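Local atomic coordinates of putative membrane protein (Corynebacterium diphtheriae NCTC 13129, PDB entry 3C8I), a protein that is of unknown function but carries a DUF3239 domain, which makes up most of this C-terminal part of a putative membrane protein. Residues T55-I60 with P95-T100; Y14-A19 with S111-E116; V30-V35 with N126-V131; P26-V31 with T51-A56. All coordinates share one frame; numbering follows the deposited sequence.

Contact 1: residues T55-I60 with P95-T100; sequences TAIPGI and PIAWAT
The type II beta turn I57-I60, in the loop after strand 47-54, presents I57 and P58 to the 3-10 turn 96-98 that follows strand 88-95, while A56 just before it is gripped by W98. The indole NE1 of W98 donates to A56 O at 3.0 Å with an N-H...O angle of 155°, and the acceptor lies slightly off the ring plane. The donor lies in the carbonyl plane of A56; this bond ties the indole, through its one polar atom, to the loop. P58 CD approaches the same rim, 3.9 Å from W98 CD1 and in the ring plane; the two side chains stand at about a right angle. Over one face, P95 CD sits 3.5 Å above the centre of the W98 indole, while the neighbouring CG and CB of P95 face I57. The loop after strand 47-54 thus packs on the 3-10 turn after strand 88-95, and the small A97 lets the backbones approach, P58 CA to A97 CA being 6.2 Å. I57 CG2, anti to the backbone N (its partner CG1 has chi1 -55°), reaches A97 CB at 3.9 Å, and I57 CD1 meets P95 CG at 4.0 Å. A97 O lies 3.7 Å from P58 CG, a van der Waals contact. In the turn itself P58 suits the second place with its fixed phi, G59 accepts the positive phi of the third, and I60 N closes it on I57 O. A97 further rests on I106 of helix 103-112, and W98 packs on P58 of the second subunit.

Contact 2: residues Y14-A19 with S111-E116; sequences YDLVPA and STIPSE
I113 does most of the work here, pressing into the start of strand 16-24 between L16 and P18 from the break between two helices. The apolar contacts come first. I113 CG1 meets L16 CB at 3.8 Å, while its other branch, CG2, lies against the ring of P18, nearest to CD at 3.7 Å. With chi1 at -67° CG1 is anti to the carbonyl carbon and CG2 anti to the backbone N, which spreads the two branches over the two neighbours; a beta-branched residue suits the place. Farther out along L16, CD1 touches T112 CG2 at 4.1 Å, the two side chains crossing at about a right angle. A second kind of contact is methyl on peptide: I113 CD1 settles 3.5 Å from V17 O and almost as close to V17 C, although the V17 side chain itself turns to the far side. Polar groups stay within their own segments or turn to others. D15 OD1 takes L16 N at 3.1 Å through its anti lone pair, and T112 OG1 bonds back to R108 O one helical turn earlier, leaving the methyl for L16. P18 is further packed by W118 and L121 of helix 115-124, whose N-cap is P114; a proline there, lacking an N-H, fits the break where I113 leaves helical geometry. The arrangement is that of an antiparallel sheet with helices packed on one face, here at the link between helices 103-112 and 115-124, with I113 in contact with L16 and P18.

Contact 3: residues V30-V35 with N126-V131; sequences VVMALV and NKLDQV
M32 and V30 reach from strand 29-36 to the beginning of helix 128-132, where L128 is the residue both of them touch. V30 CG1 and L128 CD1 meet methyl to methyl at 3.6 Å, the two side chains crossing obliquely. M32 arrives differently: its CE rests on the backbone of the first helical turn, 3.7 Å from L128 N and as close to L128 CA. The same methyl is 4.2 Å from L128 CB and 4.2 Å from V131 CG2, thus lodging between residues three apart on one side of the helix. Its chain runs extended through the first two torsions and then bends at SD, chi3 -68°, which swings CE onto the helix. A long, flexible and unbranched residue is apt for spanning the gap, since M32 CA and L128 CA are 7.6 Å apart. Behind this first shell, chi1 178° sets L128 CG anti to the backbone N; from there CD1 meets V30, and T51 and E23 also touch the leucine side chain. K127 occupies the N-cap position, and its O receives V131 N at 3.0 Å, so the turn that carries L128 and V131 is held in shape. Farther out, L121 of helix 115-124 packs on M32, and L139 of strand 138-140 on V131. V30 and M32 share one sheet face because they are two residues apart, while V31 between them points to the other, onto A19 and I54. Such packing, a short helix seated by hydrophobic residues on a face of an antiparallel sheet, is characteristic of an alpha+beta fold.

Contact 4: residues P26-V31 with T51-A56; sequences PRDMVV and TRNITA
R27 is the first residue of its segment to meet 51-56: its O lies against T55 CG2, while its guanidinium leaves for a salt bridge with E23 of the third subunit. D28 follows, with CB 3.3 Å from I54 O, just before the strand pairing begins. M29 and I54 form a hydrogen-bonded antiparallel pair: M29 N donates to I54 O at 2.9 Å and M29 O accepts from I54 N at 2.8 Å, both nearly straight. The CG of M29 takes the crowded position, chi1 70°, and CE ends 3.8 Å from T55 O, over the end of the partner strand. V30, paired with N53 without hydrogen bonds, sets CG1 4.0 Å from T51 CB, beta-branched against beta-branched as extended chain suits. V31 closes the second hydrogen-bonded pair, with R52: V31 N to R52 O and R52 N to V31 O, each 2.9 Å. On that face V31 CG2 packs on I54 CD1 at 3.8 Å, a buried apolar pair beside R52. The hairpin 29-36/47-54 is thus held by backbone bonds, with apolar side chains in the core, which leaves the arginine ends for other partners: R27 reaches E23 of the third subunit; R52 bonds P93 O of its own chain and W98 O of the second subunit.

From the N terminus, contact 2 brings 14-19, the start of strand 16-24, to 111-116 and so closes a loop that contains the whole of contacts 1 and 4. Contact 4 closes the hairpin of strands 29-36 and 47-54. Contact 1 begins where contact 4 ends, on the shared T55 and A56, and joins the following loop to the end of strand 88-95. Contact 3 starts on the V30-V31 also used by contact 4, but runs on to helix 128-132, beyond 111-116, so it crosses contact 2 and also encloses contact 1. Contacts 2 and 3 tie the neighbouring strands 16-24 and 29-36 to the C-terminal helices; contacts 1 and 4 also touch the second subunit.

Contact 1: residues T55-I60 with P95-T100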
loop_
_atom_site.group_PDB
_atom_site.type_symbol
_atom_site.label_atom_id
_atom_site.label_comp_id
_atom_site.label_asym_id
_atom_site.label_seq_id
_atom_site.Cartn_x
_atom_site.Cartn_y
_atom_site.Cartn_z
ATOM N N THR B 55 -0.389 -15.036 -1.178
ATOM C CA THR B 55 0.202 -16.056 -0.308
ATOM C C THR B 55 -0.689 -17.297 -0.203
ATOM O O THR B 55 -0.191 -18.417 -0.286
ATOM C CB THR B 55 0.525 -15.457 1.074
ATOM O OG1 THR B 55 1.524 -14.427 0.903
ATOM C CG2 THR B 55 1.028 -16.521 2.010
ATOM N N ALA B 56 -1.999 -17.106 -0.058
ATOM C CA ALA B 56 -2.917 -18.217 0.203
ATOM C C ALA B 56 -4.262 -18.058 -0.502
ATOM O O ALA B 56 -4.871 -16.992 -0.461
ATOM C CB ALA B 56 -3.148 -18.368 1.699
ATOM N N ILE B 57 -4.727 -19.138 -1.126
ATOM C CA ILE B 57 -6.092 -19.198 -1.645
ATOM C C ILE B 57 -6.679 -20.537 -1.190
ATOM O O ILE B 57 -6.129 -21.581 -1.535
ATOM C CB ILE B 57 -6.137 -19.159 -3.190
ATOM C CG1 ILE B 57 -5.403 -17.922 -3.749
ATOM C CG2 ILE B 57 -7.586 -19.210 -3.656
ATOM C CD1 ILE B 57 -5.313 -17.878 -5.258
ATOM N N PRO B 58 -7.771 -20.509 -0.399
ATOM C CA PRO B 58 -8.436 -21.734 0.011
ATOM C C PRO B 58 -8.696 -22.667 -1.168
ATOM O O PRO B 58 -9.177 -22.214 -2.202
ATOM C CB PRO B 58 -9.751 -21.232 0.607
ATOM C CG PRO B 58 -9.427 -19.914 1.142
ATOM C CD PRO B 58 -8.435 -19.328 0.181
ATOM N N GLY B 59 -8.377 -23.946 -1.006
ATOM C CA GLY B 59 -8.524 -24.914 -2.089
ATOM C C GLY B 59 -7.269 -25.085 -2.929
ATOM O O GLY B 59 -7.074 -26.127 -3.525
ATOM N N ILE B 60 -6.410 -24.071 -2.989
ATOM C CA ILE B 60 -5.201 -24.136 -3.809
ATOM C C ILE B 60 -3.990 -24.507 -2.957
ATOM O O ILE B 60 -3.278 -23.658 -2.422
ATOM C CB ILE B 60 -4.937 -22.806 -4.568
ATOM C CG1 ILE B 60 -6.216 -22.268 -5.225
ATOM C CG2 ILE B 60 -3.862 -22.981 -5.599
ATOM C CD1 ILE B 60 -6.932 -23.221 -6.125
ATOM N N PRO B 95 -9.255 -13.391 -5.732
ATOM C CA PRO B 95 -9.957 -14.646 -5.906
ATOM C C PRO B 95 -11.292 -14.661 -5.178
ATOM O O PRO B 95 -11.362 -14.237 -4.020
ATOM C CB PRO B 95 -9.030 -15.690 -5.288
ATOM C CG PRO B 95 -7.926 -14.963 -4.674
ATOM C CD PRO B 95 -8.010 -13.518 -4.966
ATOM N N ILE B 96 -12.337 -15.165 -5.834
ATOM C CA ILE B 96 -13.659 -15.209 -5.172
ATOM C C ILE B 96 -13.643 -16.205 -4.004
ATOM O O ILE B 96 -14.408 -16.055 -3.046
ATOM C CB ILE B 96 -14.875 -15.446 -6.128
ATOM C CG1 ILE B 96 -14.941 -16.864 -6.648
ATOM C CG2 ILE B 96 -14.892 -14.474 -7.282
ATOM C CD1 ILE B 96 -16.323 -17.184 -7.290
ATOM N N ALA B 97 -12.729 -17.167 -4.055
ATOM C CA ALA B 97 -12.511 -18.105 -2.950
ATOM C C ALA B 97 -12.172 -17.435 -1.598
ATOM O O ALA B 97 -12.230 -18.115 -0.578
ATOM C CB ALA B 97 -11.447 -19.109 -3.308
ATOM N N TRP B 98 -11.795 -16.155 -1.582
ATOM C CA TRP B 98 -11.561 -15.438 -0.319
ATOM C C TRP B 98 -12.888 -15.015 0.315
ATOM O O TRP B 98 -12.955 -14.773 1.517
ATOM C CB TRP B 98 -10.729 -14.177 -0.527
ATOM C CG TRP B 98 -9.268 -14.382 -0.834
ATOM C CD1 TRP B 98 -8.555 -15.545 -0.760
ATOM C CD2 TRP B 98 -8.342 -13.363 -1.213
ATOM N NE1 TRP B 98 -7.234 -15.318 -1.103
ATOM C CE2 TRP B 98 -7.078 -13.984 -1.390
ATOM C CE3 TRP B 98 -8.461 -11.992 -1.459
ATOM C CZ2 TRP B 98 -5.941 -13.268 -1.789
ATOM C CZ3 TRP B 98 -7.346 -11.291 -1.858
ATOM C CH2 TRP B 98 -6.100 -11.929 -2.033
ATOM N N ALA B 99 -13.924 -14.926 -0.519
ATOM C CA ALA B 99 -15.273 -14.506 -0.122
ATOM C C ALA B 99 -16.264 -15.647 0.141
ATOM O O ALA B 99 -17.241 -15.434 0.871
ATOM C CB ALA B 99 -15.849 -13.585 -1.182
ATOM N N THR B 100 -16.065 -16.823 -0.457
ATOM C CA THR B 100 -16.994 -17.957 -0.263
ATOM C C THR B 100 -16.303 -19.319 -0.126
ATOM O O THR B 100 -15.443 -19.649 -0.936
ATOM C CB THR B 100 -18.032 -18.062 -1.433
ATOM O OG1 THR B 100 -18.779 -19.286 -1.298
ATOM C CG2 THR B 100 -17.340 -18.066 -2.802
#

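Contact 2: residues Y14-A19 with S111-E116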
loop_
_atom_site.group_PDB
_atom_site.type_symbol
_atom_site.label_atom_id
_atom_site.label_comp_id
_atom_site.label_asym_id
_atom_site.label_seq_id
_atom_site.Cartn_x
_atom_site.Cartn_y
_atom_site.Cartn_z
ATOM N N TYR B 14 -19.329 -5.565 -9.315
ATOM C CA TYR B 14 -18.102 -6.288 -8.949
ATOM C C TYR B 14 -18.072 -7.552 -9.793
ATOM O O TYR B 14 -18.331 -8.654 -9.297
ATOM C CB TYR B 14 -18.090 -6.639 -7.450
ATOM C CG TYR B 14 -17.651 -5.512 -6.529
ATOM C CD1 TYR B 14 -18.572 -4.815 -5.734
ATOM C CD2 TYR B 14 -16.300 -5.161 -6.428
ATOM C CE1 TYR B 14 -18.149 -3.778 -4.881
ATOM C CE2 TYR B 14 -15.876 -4.136 -5.577
ATOM C CZ TYR B 14 -16.800 -3.451 -4.812
ATOM O OH TYR B 14 -16.362 -2.441 -3.982
ATOM N N ASP B 15 -17.781 -7.406 -11.082
ATOM C CA ASP B 15 -18.007 -8.536 -11.996
ATOM C C ASP B 15 -16.855 -9.519 -12.127
ATOM O O ASP B 15 -15.735 -9.242 -11.725
ATOM C CB ASP B 15 -18.480 -8.059 -13.363
ATOM C CG ASP B 15 -19.848 -8.581 -13.684
ATOM O OD1 ASP B 15 -20.022 -9.822 -13.551
ATOM O OD2 ASP B 15 -20.741 -7.772 -14.049
ATOM N N LEU B 16 -17.165 -10.688 -12.662
ATOM C CA LEU B 16 -16.236 -11.788 -12.651
ATOM C C LEU B 16 -15.176 -11.580 -13.706
ATOM O O LEU B 16 -15.488 -11.237 -14.837
ATOM C CB LEU B 16 -16.959 -13.106 -12.912
ATOM C CG LEU B 16 -17.776 -13.628 -11.731
ATOM C CD1 LEU B 16 -18.628 -14.820 -12.193
ATOM C CD2 LEU B 16 -16.847 -13.980 -10.541
ATOM N N VAL B 17 -13.931 -11.834 -13.331
ATOM C CA VAL B 17 -12.831 -11.868 -14.264
ATOM C C VAL B 17 -12.124 -13.216 -14.121
ATOM O O VAL B 17 -12.053 -13.775 -13.027
ATOM C CB VAL B 17 -11.846 -10.662 -14.058
ATOM C CG1 VAL B 17 -12.583 -9.333 -14.239
ATOM C CG2 VAL B 17 -11.149 -10.692 -12.686
ATOM N N PRO B 18 -11.591 -13.740 -15.221
ATOM C CA PRO B 18 -10.736 -14.913 -15.059
ATOM C C PRO B 18 -9.375 -14.540 -14.468
ATOM O O PRO B 18 -8.825 -13.475 -14.791
ATOM C CB PRO B 18 -10.567 -15.420 -16.482
ATOM C CG PRO B 18 -10.728 -14.223 -17.322
ATOM C CD PRO B 18 -11.693 -13.326 -16.634
ATOM N N ALA B 19 -8.864 -15.405 -13.605
ATOM C CA ALA B 19 -7.482 -15.331 -13.142
ATOM C C ALA B 19 -6.867 -16.738 -13.170
ATOM O O ALA B 19 -7.592 -17.749 -13.218
ATOM C CB ALA B 19 -7.395 -14.684 -11.728
ATOM N N SER B 111 -17.378 -21.534 -14.819
ATOM C CA SER B 111 -18.156 -21.813 -16.029
ATOM C C SER B 111 -18.879 -20.570 -16.578
ATOM O O SER B 111 -19.053 -20.453 -17.786
ATOM C CB SER B 111 -19.149 -22.964 -15.787
ATOM O OG SER B 111 -19.961 -22.695 -14.659
ATOM N N THR B 112 -19.271 -19.647 -15.706
ATOM C CA THR B 112 -19.912 -18.391 -16.118
ATOM C C THR B 112 -18.964 -17.461 -16.904
ATOM O O THR B 112 -19.394 -16.732 -17.807
ATOM C CB THR B 112 -20.431 -17.612 -14.888
ATOM O OG1 THR B 112 -21.482 -18.345 -14.252
ATOM C CG2 THR B 112 -20.942 -16.248 -15.277
ATOM N N ILE B 113 -17.678 -17.471 -16.561
ATOM C CA ILE B 113 -16.710 -16.645 -17.288
ATOM C C ILE B 113 -16.542 -17.225 -18.694
ATOM O O ILE B 113 -16.259 -18.417 -18.847
ATOM C CB ILE B 113 -15.347 -16.519 -16.535
ATOM C CG1 ILE B 113 -15.528 -15.716 -15.243
ATOM C CG2 ILE B 113 -14.283 -15.846 -17.415
ATOM C CD1 ILE B 113 -14.450 -16.001 -14.215
ATOM N N PRO B 114 -16.765 -16.393 -19.732
ATOM C CA PRO B 114 -16.596 -16.861 -21.110
ATOM C C PRO B 114 -15.324 -17.688 -21.332
ATOM O O PRO B 114 -14.240 -17.329 -20.858
ATOM C CB PRO B 114 -16.545 -15.553 -21.903
ATOM C CG PRO B 114 -17.469 -14.678 -21.176
ATOM C CD PRO B 114 -17.241 -14.992 -19.701
ATOM N N SER B 115 -15.483 -18.807 -22.031
ATOM C CA SER B 115 -14.375 -19.670 -22.404
ATOM C C SER B 115 -13.292 -18.905 -23.146
ATOM O O SER B 115 -12.109 -19.202 -22.993
ATOM C CB SER B 115 -14.899 -20.790 -23.295
ATOM O OG SER B 115 -15.880 -20.270 -24.183
ATOM N N GLU B 116 -13.706 -17.932 -23.958
ATOM C CA GLU B 116 -12.778 -17.132 -24.794
ATOM C C GLU B 116 -11.915 -16.167 -23.969
ATOM O O GLU B 116 -10.761 -15.890 -24.323
ATOM C CB GLU B 116 -13.541 -16.361 -25.884
ATOM C CG GLU B 116 -14.839 -15.671 -25.405
ATOM C CD GLU B 116 -16.101 -16.533 -25.582
ATOM O OE1 GLU B 116 -15.991 -17.758 -25.828
ATOM O OE2 GLU B 116 -17.220 -15.980 -25.460
#

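Contact 3: residues V30-V35 with N126-V131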
loop_
_atom_site.group_PDB
_atom_site.type_symbol
_atom_site.label_atom_id
_atom_site.label_comp_id
_atom_site.label_asym_id
_atom_site.label_seq_id
_atom_site.Cartn_x
_atom_site.Cartn_y
_atom_site.Cartn_z
ATOM N N VAL B 30 1.939 -16.134 -7.990
ATOM C CA VAL B 30 1.558 -14.959 -8.756
ATOM C C VAL B 30 0.382 -15.345 -9.621
ATOM O O VAL B 30 0.426 -16.334 -10.344
ATOM C CB VAL B 30 2.723 -14.401 -9.630
ATOM C CG1 VAL B 30 2.239 -13.249 -10.541
ATOM C CG2 VAL B 30 3.856 -13.911 -8.765
ATOM N N VAL B 31 -0.697 -14.582 -9.499
ATOM C CA VAL B 31 -1.877 -14.796 -10.288
ATOM C C VAL B 31 -1.938 -13.681 -11.335
ATOM O O VAL B 31 -1.510 -12.546 -11.085
ATOM C CB VAL B 31 -3.135 -14.887 -9.392
ATOM C CG1 VAL B 31 -4.366 -15.180 -10.210
ATOM C CG2 VAL B 31 -2.959 -15.983 -8.332
ATOM N N MET B 32 -2.414 -14.028 -12.525
ATOM C CA MET B 32 -2.646 -13.068 -13.611
ATOM C C MET B 32 -4.133 -13.074 -13.887
ATOM O O MET B 32 -4.724 -14.146 -13.978
ATOM C CB MET B 32 -1.885 -13.492 -14.881
ATOM C CG MET B 32 -2.020 -12.522 -16.095
ATOM S SD MET B 32 -1.146 -13.075 -17.626
ATOM C CE MET B 32 0.484 -12.910 -17.023
ATOM N N ALA B 33 -4.729 -11.897 -14.033
ATOM C CA ALA B 33 -6.143 -11.766 -14.389
ATOM C C ALA B 33 -6.321 -10.999 -15.683
ATOM O O ALA B 33 -5.508 -10.145 -16.007
ATOM C CB ALA B 33 -6.949 -11.061 -13.249
ATOM N N LEU B 34 -7.384 -11.326 -16.424
ATOM C CA LEU B 34 -7.784 -10.584 -17.622
ATOM C C LEU B 34 -8.854 -9.553 -17.228
ATOM O O LEU B 34 -9.963 -9.908 -16.829
ATOM C CB LEU B 34 -8.302 -11.550 -18.719
ATOM C CG LEU B 34 -8.680 -10.923 -20.075
ATOM C CD1 LEU B 34 -7.464 -10.460 -20.863
ATOM C CD2 LEU B 34 -9.536 -11.857 -20.937
ATOM N N VAL B 35 -8.502 -8.275 -17.336
ATOM C CA VAL B 35 -9.342 -7.186 -16.869
ATOM C C VAL B 35 -9.627 -6.148 -17.976
ATOM O O VAL B 35 -8.900 -6.026 -18.980
ATOM C CB VAL B 35 -8.719 -6.473 -15.619
ATOM C CG1 VAL B 35 -8.716 -7.398 -14.391
ATOM C CG2 VAL B 35 -7.327 -5.914 -15.905
ATOM N N ASN B 126 2.277 -16.580 -20.421
ATOM C CA ASN B 126 3.701 -16.427 -20.709
ATOM C C ASN B 126 4.184 -14.980 -20.772
ATOM O O ASN B 126 5.390 -14.733 -20.704
ATOM C CB ASN B 126 4.125 -17.245 -21.970
ATOM C CG ASN B 126 3.329 -16.889 -23.243
ATOM O OD1 ASN B 126 2.942 -15.742 -23.462
ATOM N ND2 ASN B 126 3.126 -17.891 -24.112
ATOM N N LYS B 127 3.261 -14.010 -20.825
ATOM C CA LYS B 127 3.645 -12.583 -20.780
ATOM C C LYS B 127 3.890 -12.046 -19.368
ATOM O O LYS B 127 4.074 -10.842 -19.205
ATOM C CB LYS B 127 2.611 -11.695 -21.497
ATOM C CG LYS B 127 2.426 -12.013 -22.972
ATOM C CD LYS B 127 1.771 -10.863 -23.738
ATOM C CE LYS B 127 1.585 -11.172 -25.238
ATOM N NZ LYS B 127 2.604 -12.117 -25.855
ATOM N N LEU B 128 3.922 -12.922 -18.362
ATOM C CA LEU B 128 4.159 -12.520 -16.967
ATOM C C LEU B 128 5.283 -11.504 -16.791
ATOM O O LEU B 128 5.161 -10.539 -16.059
ATOM C CB LEU B 128 4.446 -13.759 -16.092
ATOM C CG LEU B 128 4.773 -13.575 -14.597
ATOM C CD1 LEU B 128 3.615 -12.919 -13.860
ATOM C CD2 LEU B 128 5.138 -14.929 -13.938
ATOM N N ASP B 129 6.413 -11.734 -17.440
ATOM C CA ASP B 129 7.541 -10.837 -17.222
ATOM C C ASP B 129 7.306 -9.487 -17.878
ATOM O O ASP B 129 7.623 -8.490 -17.280
ATOM C CB ASP B 129 8.851 -11.508 -17.636
ATOM C CG ASP B 129 9.227 -12.638 -16.680
ATOM O OD1 ASP B 129 9.408 -12.345 -15.469
ATOM O OD2 ASP B 129 9.302 -13.813 -17.117
ATOM N N GLN B 130 6.699 -9.449 -19.066
ATOM C CA GLN B 130 6.251 -8.178 -19.647
ATOM C C GLN B 130 5.323 -7.415 -18.684
ATOM O O GLN B 130 5.520 -6.214 -18.448
ATOM C CB GLN B 130 5.539 -8.397 -20.980
ATOM C CG GLN B 130 6.431 -8.851 -22.134
ATOM C CD GLN B 130 5.609 -9.144 -23.389
ATOM O OE1 GLN B 130 4.778 -8.323 -23.814
ATOM N NE2 GLN B 130 5.817 -10.321 -23.973
ATOM N N VAL B 131 4.330 -8.109 -18.110
ATOM C CA VAL B 131 3.393 -7.447 -17.170
ATOM C C VAL B 131 4.129 -6.908 -15.968
ATOM O O VAL B 131 3.910 -5.767 -15.544
ATOM C CB VAL B 131 2.256 -8.368 -16.654
ATOM C CG1 VAL B 131 1.329 -7.563 -15.716
ATOM C CG2 VAL B 131 1.490 -8.947 -17.802
#

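Contact 4: residues P26-V31 with T51-A56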
loop_
_atom_site.group_PDB
_atom_site.type_symbol
_atom_site.label_atom_id
_atom_site.label_comp_id
_atom_site.label_asym_id
_atom_site.label_seq_id
_atom_site.Cartn_x
_atom_site.Cartn_y
_atom_site.Cartn_z
ATOM N N PRO B 26 8.269 -20.789 -3.265
ATOM C CA PRO B 26 8.085 -21.386 -1.936
ATOM C C PRO B 26 7.105 -20.654 -1.012
ATOM O O PRO B 26 6.300 -21.299 -0.350
ATOM C CB PRO B 26 9.504 -21.382 -1.358
ATOM C CG PRO B 26 10.392 -21.421 -2.557
ATOM C CD PRO B 26 9.696 -20.559 -3.566
ATOM N N ARG B 27 7.151 -19.328 -0.974
ATOM C CA ARG B 27 6.327 -18.579 -0.027
ATOM C C ARG B 27 5.034 -17.992 -0.612
ATOM O O ARG B 27 4.173 -17.553 0.151
ATOM C CB ARG B 27 7.142 -17.444 0.597
ATOM C CG ARG B 27 8.369 -17.941 1.347
ATOM C CD ARG B 27 8.577 -17.175 2.653
ATOM N NE ARG B 27 9.701 -17.746 3.383
ATOM C CZ ARG B 27 10.975 -17.586 3.038
ATOM N NH1 ARG B 27 11.302 -16.848 1.970
ATOM N NH2 ARG B 27 11.932 -18.162 3.766
ATOM N N ASP B 28 4.913 -17.953 -1.941
ATOM C CA ASP B 28 3.739 -17.362 -2.566
ATOM C C ASP B 28 3.560 -17.773 -4.029
ATOM O O ASP B 28 4.355 -18.525 -4.581
ATOM C CB ASP B 28 3.753 -15.830 -2.414
ATOM C CG ASP B 28 4.761 -15.150 -3.315
ATOM O OD1 ASP B 28 5.857 -15.699 -3.514
ATOM O OD2 ASP B 28 4.447 -14.039 -3.816
ATOM N N MET B 29 2.464 -17.306 -4.617
ATOM C CA MET B 29 2.166 -17.500 -6.013
ATOM C C MET B 29 1.819 -16.172 -6.676
ATOM O O MET B 29 1.441 -15.203 -6.013
ATOM C CB MET B 29 1.016 -18.506 -6.189
ATOM C CG MET B 29 -0.386 -18.068 -5.758
ATOM S SD MET B 29 -1.486 -19.533 -5.445
ATOM C CE MET B 29 -1.583 -19.563 -3.654
ATOM N N VAL B 30 1.939 -16.134 -7.990
ATOM C CA VAL B 30 1.558 -14.959 -8.756
ATOM C C VAL B 30 0.382 -15.345 -9.621
ATOM O O VAL B 30 0.426 -16.334 -10.344
ATOM C CB VAL B 30 2.723 -14.401 -9.630
ATOM C CG1 VAL B 30 2.239 -13.249 -10.541
ATOM C CG2 VAL B 30 3.856 -13.911 -8.765
ATOM N N VAL B 31 -0.697 -14.582 -9.499
ATOM C CA VAL B 31 -1.877 -14.796 -10.288
ATOM C C VAL B 31 -1.938 -13.681 -11.335
ATOM O O VAL B 31 -1.510 -12.546 -11.085
ATOM C CB VAL B 31 -3.135 -14.887 -9.392
ATOM C CG1 VAL B 31 -4.366 -15.180 -10.210
ATOM C CG2 VAL B 31 -2.959 -15.983 -8.332
ATOM N N THR B 51 -1.411 -8.530 -12.679
ATOM C CA THR B 51 -0.876 -9.557 -11.817
ATOM C C THR B 51 -0.875 -9.177 -10.350
ATOM O O THR B 51 -0.898 -7.996 -9.981
ATOM C CB THR B 51 0.570 -9.988 -12.236
ATOM O OG1 THR B 51 1.439 -8.858 -12.192
ATOM C CG2 THR B 51 0.583 -10.693 -13.621
ATOM N N ARG B 52 -0.842 -10.197 -9.503
ATOM C CA ARG B 52 -0.836 -10.007 -8.071
ATOM C C ARG B 52 -0.159 -11.168 -7.373
ATOM O O ARG B 52 -0.450 -12.325 -7.653
ATOM C CB ARG B 52 -2.268 -9.905 -7.550
ATOM C CG ARG B 52 -2.377 -9.674 -6.074
ATOM C CD ARG B 52 -3.839 -9.525 -5.629
ATOM N NE ARG B 52 -3.940 -9.269 -4.193
ATOM C CZ ARG B 52 -4.970 -8.692 -3.582
ATOM N NH1 ARG B 52 -6.042 -8.338 -4.278
ATOM N NH2 ARG B 52 -4.944 -8.494 -2.256
ATOM N N ASN B 53 0.705 -10.827 -6.437
ATOM C CA ASN B 53 1.366 -11.802 -5.590
ATOM C C ASN B 53 0.454 -12.170 -4.435
ATOM O O ASN B 53 -0.037 -11.295 -3.709
ATOM C CB ASN B 53 2.699 -11.258 -5.118
ATOM C CG ASN B 53 3.789 -11.424 -6.164
ATOM O OD1 ASN B 53 4.668 -12.285 -6.026
ATOM N ND2 ASN B 53 3.742 -10.616 -7.219
ATOM N N ILE B 54 0.177 -13.459 -4.302
ATOM C CA ILE B 54 -0.787 -13.968 -3.324
ATOM C C ILE B 54 -0.177 -15.086 -2.487
ATOM O O ILE B 54 0.500 -15.978 -3.013
ATOM C CB ILE B 54 -2.086 -14.462 -4.036
ATOM C CG1 ILE B 54 -2.823 -13.263 -4.666
ATOM C CG2 ILE B 54 -3.030 -15.201 -3.057
ATOM C CD1 ILE B 54 -4.073 -13.697 -5.520
ATOM N N THR B 55 -0.389 -15.036 -1.178
ATOM C CA THR B 55 0.202 -16.056 -0.308
ATOM C C THR B 55 -0.689 -17.297 -0.203
ATOM O O THR B 55 -0.191 -18.417 -0.286
ATOM C CB THR B 55 0.525 -15.457 1.074
ATOM O OG1 THR B 55 1.524 -14.427 0.903
ATOM C CG2 THR B 55 1.028 -16.521 2.010
ATOM N N ALA B 56 -1.999 -17.106 -0.058
ATOM C CA ALA B 56 -2.917 -18.217 0.203
ATOM C C ALA B 56 -4.262 -18.058 -0.502
ATOM O O ALA B 56 -4.871 -16.992 -0.461
ATOM C CB ALA B 56 -3.148 -18.368 1.699
HETATM O O HOH W 1 1.807 -19.621 -1.093
#